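Local coordinates for interphotoreceptor retinoid-binding protein (Xenopus laevis, PDB 1J7X) that probably carries retinoids between photoreceptors and the retinal pigment epithelium, binding them within a functional unit related to the ClpP/crotonase fold, at residues A[107-113]-A[140-146]. Residues are numbered along the deposited sequence; the frame is centred on the assembly and turned at random.
Sequences NIGYLRF and TENLIID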
loop_
_atom_site.group_PDB
_atom_site.type_symbol
_atom_site.label_atom_id
_atom_site.label_comp_id
_atom_site.label_asym_id
_atom_site.label_seq_id
_atom_site.Cartn_x
_atom_site.Cartn_y
_atom_site.Cartn_z
ATOM N N ASN A 107 -19.595 -21.295 -8.668
ATOM C CA ASN A 107 -19.820 -20.688 -7.339
ATOM C C ASN A 107 -18.560 -19.935 -6.805
ATOM O O ASN A 107 -18.194 -20.115 -5.699
ATOM C CB ASN A 107 -20.193 -21.724 -6.308
ATOM C CG ASN A 107 -20.791 -21.124 -5.070
ATOM O OD1 ASN A 107 -21.403 -20.044 -5.135
ATOM N ND2 ASN A 107 -20.653 -21.831 -3.954
ATOM N N ILE A 108 -17.925 -19.154 -7.656
ATOM C CA ILE A 108 -16.741 -18.399 -7.267
ATOM C C ILE A 108 -17.217 -16.939 -7.230
ATOM O O ILE A 108 -17.676 -16.511 -8.110
ATOM C CB ILE A 108 -15.687 -18.476 -8.374
ATOM C CG1 ILE A 108 -15.134 -19.894 -8.624
ATOM C CG2 ILE A 108 -14.545 -17.478 -8.140
ATOM C CD1 ILE A 108 -14.484 -20.273 -7.481
ATOM N N GLY A 109 -17.026 -16.254 -6.126
ATOM C CA GLY A 109 -17.427 -14.881 -5.962
ATOM C C GLY A 109 -16.423 -13.988 -6.669
ATOM O O GLY A 109 -15.192 -14.289 -6.573
ATOM N N TYR A 110 -16.915 -12.928 -7.301
ATOM C CA TYR A 110 -16.086 -11.941 -7.945
ATOM C C TYR A 110 -16.444 -10.553 -7.382
ATOM O O TYR A 110 -17.673 -10.181 -7.363
ATOM C CB TYR A 110 -16.330 -11.899 -9.457
ATOM C CG TYR A 110 -15.548 -10.793 -10.165
ATOM C CD1 TYR A 110 -14.164 -10.956 -10.458
ATOM C CD2 TYR A 110 -16.141 -9.594 -10.480
ATOM C CE1 TYR A 110 -13.459 -9.931 -11.112
ATOM C CE2 TYR A 110 -15.409 -8.607 -11.046
ATOM C CZ TYR A 110 -14.069 -8.753 -11.393
ATOM O OH TYR A 110 -13.412 -7.759 -12.037
ATOM N N LEU A 111 -15.468 -9.880 -6.782
ATOM C CA LEU A 111 -15.650 -8.539 -6.165
ATOM C C LEU A 111 -14.662 -7.603 -6.762
ATOM O O LEU A 111 -13.440 -7.823 -6.706
ATOM C CB LEU A 111 -15.415 -8.596 -4.663
ATOM C CG LEU A 111 -15.315 -7.309 -3.922
ATOM C CD1 LEU A 111 -16.516 -6.437 -4.139
ATOM C CD2 LEU A 111 -15.130 -7.602 -2.525
ATOM N N ARG A 112 -15.136 -6.563 -7.433
ATOM C CA ARG A 112 -14.309 -5.518 -7.930
ATOM C C ARG A 112 -14.686 -4.195 -7.375
ATOM O O ARG A 112 -15.894 -3.887 -7.298
ATOM C CB ARG A 112 -14.313 -5.430 -9.474
ATOM C CG ARG A 112 -13.597 -4.227 -10.040
ATOM C CD ARG A 112 -13.598 -4.195 -11.527
ATOM N NE ARG A 112 -13.136 -2.913 -12.008
ATOM C CZ ARG A 112 -13.135 -2.575 -13.261
ATOM N NH1 ARG A 112 -13.620 -3.442 -14.188
ATOM N NH2 ARG A 112 -12.718 -1.359 -13.626
ATOM N N PHE A 113 -13.653 -3.356 -7.006
ATOM C CA PHE A 113 -13.851 -1.980 -6.643
ATOM C C PHE A 113 -12.514 -1.284 -6.952
ATOM O O PHE A 113 -11.492 -1.955 -6.887
ATOM C CB PHE A 113 -14.368 -1.732 -5.239
ATOM C CG PHE A 113 -13.491 -2.284 -4.135
ATOM C CD1 PHE A 113 -13.420 -3.641 -3.906
ATOM C CD2 PHE A 113 -12.700 -1.427 -3.404
ATOM C CE1 PHE A 113 -12.648 -4.105 -2.939
ATOM C CE2 PHE A 113 -11.969 -1.938 -2.386
ATOM C CZ PHE A 113 -11.917 -3.235 -2.179
ATOM N N THR A 140 -20.790 -18.261 -1.885
ATOM C CA THR A 140 -19.575 -18.788 -2.560
ATOM C C THR A 140 -18.564 -19.527 -1.692
ATOM O O THR A 140 -18.490 -19.353 -0.464
ATOM C CB THR A 140 -18.887 -17.653 -3.295
ATOM O OG1 THR A 140 -18.326 -16.704 -2.369
ATOM C CG2 THR A 140 -19.870 -16.893 -4.184
ATOM N N GLU A 141 -17.699 -20.356 -2.313
ATOM C CA GLU A 141 -16.765 -21.110 -1.560
ATOM C C GLU A 141 -15.353 -20.482 -1.761
ATOM O O GLU A 141 -14.454 -20.746 -1.010
ATOM C CB GLU A 141 -16.758 -22.552 -2.038
ATOM C CG GLU A 141 -17.970 -23.344 -1.529
ATOM C CD GLU A 141 -18.118 -23.238 -0.031
ATOM O OE1 GLU A 141 -17.098 -23.155 0.677
ATOM O OE2 GLU A 141 -19.257 -23.208 0.496
ATOM N N ASN A 142 -15.230 -19.671 -2.769
ATOM C CA ASN A 142 -13.956 -18.972 -3.034
ATOM C C ASN A 142 -14.287 -17.552 -3.532
ATOM O O ASN A 142 -15.409 -17.289 -4.035
ATOM C CB ASN A 142 -13.195 -19.687 -4.130
ATOM C CG ASN A 142 -12.600 -20.966 -3.656
ATOM O OD1 ASN A 142 -11.661 -20.973 -2.855
ATOM N ND2 ASN A 142 -13.164 -22.073 -4.139
ATOM N N LEU A 143 -13.383 -16.617 -3.298
ATOM C CA LEU A 143 -13.621 -15.219 -3.677
ATOM C C LEU A 143 -12.418 -14.643 -4.379
ATOM O O LEU A 143 -11.292 -14.809 -3.965
ATOM C CB LEU A 143 -13.893 -14.384 -2.430
ATOM C CG LEU A 143 -14.039 -12.877 -2.667
ATOM C CD1 LEU A 143 -15.335 -12.627 -3.455
ATOM C CD2 LEU A 143 -14.129 -12.030 -1.417
ATOM N N ILE A 144 -12.675 -13.968 -5.458
ATOM C CA ILE A 144 -11.660 -13.268 -6.249
ATOM C C ILE A 144 -11.859 -11.818 -6.033
ATOM O O ILE A 144 -12.903 -11.313 -6.413
ATOM C CB ILE A 144 -11.751 -13.579 -7.757
ATOM C CG1 ILE A 144 -11.324 -15.039 -8.010
ATOM C CG2 ILE A 144 -10.851 -12.712 -8.526
ATOM C CD1 ILE A 144 -11.985 -16.052 -7.162
ATOM N N ILE A 145 -10.898 -11.095 -5.489
ATOM C CA ILE A 145 -11.008 -9.663 -5.284
ATOM C C ILE A 145 -10.116 -9.026 -6.347
ATOM O O ILE A 145 -8.885 -9.243 -6.360
ATOM C CB ILE A 145 -10.543 -9.293 -3.841
ATOM C CG1 ILE A 145 -11.273 -10.089 -2.768
ATOM C CG2 ILE A 145 -10.620 -7.741 -3.655
ATOM C CD1 ILE A 145 -10.805 -9.690 -1.363
ATOM N N ASP A 146 -10.748 -8.323 -7.278
ATOM C CA ASP A 146 -10.088 -7.726 -8.396
ATOM C C ASP A 146 -9.611 -6.263 -8.110
ATOM O O ASP A 146 -10.414 -5.364 -8.017
ATOM C CB ASP A 146 -11.001 -7.716 -9.589
ATOM C CG ASP A 146 -10.282 -7.400 -10.856
ATOM O OD1 ASP A 146 -9.095 -6.967 -10.833
ATOM O OD2 ASP A 146 -10.890 -7.629 -11.933
#
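Gly109 and Leu111 give both their N-H and C=O groups to strand 142-146, the pattern by which adjacent parallel strands bind. Gly109 N reaches Asn142 O at 2.8 Å, and Gly109 O accepts from Ile144 N. Leu111 repeats this two residues on, receiving Asp146 N at its O (2.8 Å) and donating from its N to Ile144 O.

The polar side-chain contact joins Tyr110 to Asp146. With CG anti to the backbone N (chi1 176°), the phenol runs along the strand until OH donates to Asp146 OD2 at 2.5 Å, on the anti side of a carboxylate turned 75° from the ring. Arg148 forms a salt bridge with the same oxygen, so OD2 is gripped twice. A phenylalanine here would probably keep the ring packing but take the hydroxyl donor from Asp146 OD2, leaving that oxygen to its salt bridge with Arg148.

Apolar contacts occupy both faces. Ile144 CG2 lies 4.2 Å from Tyr110 CD1, and Ile108 CD1 touches Asn142 CB at 3.6 Å on the face covered by helix 287-296. On the other face Leu143 CD1 meets Leu111 CB at 4.2 Å and also leans over the Gly109 carbonyl.

Helix 119-137 links these strands in a beta-alpha-beta crossover; the chemistry implies a join set by backbone bonds, with a buried carboxylate held by hydroxyl and guanidinium.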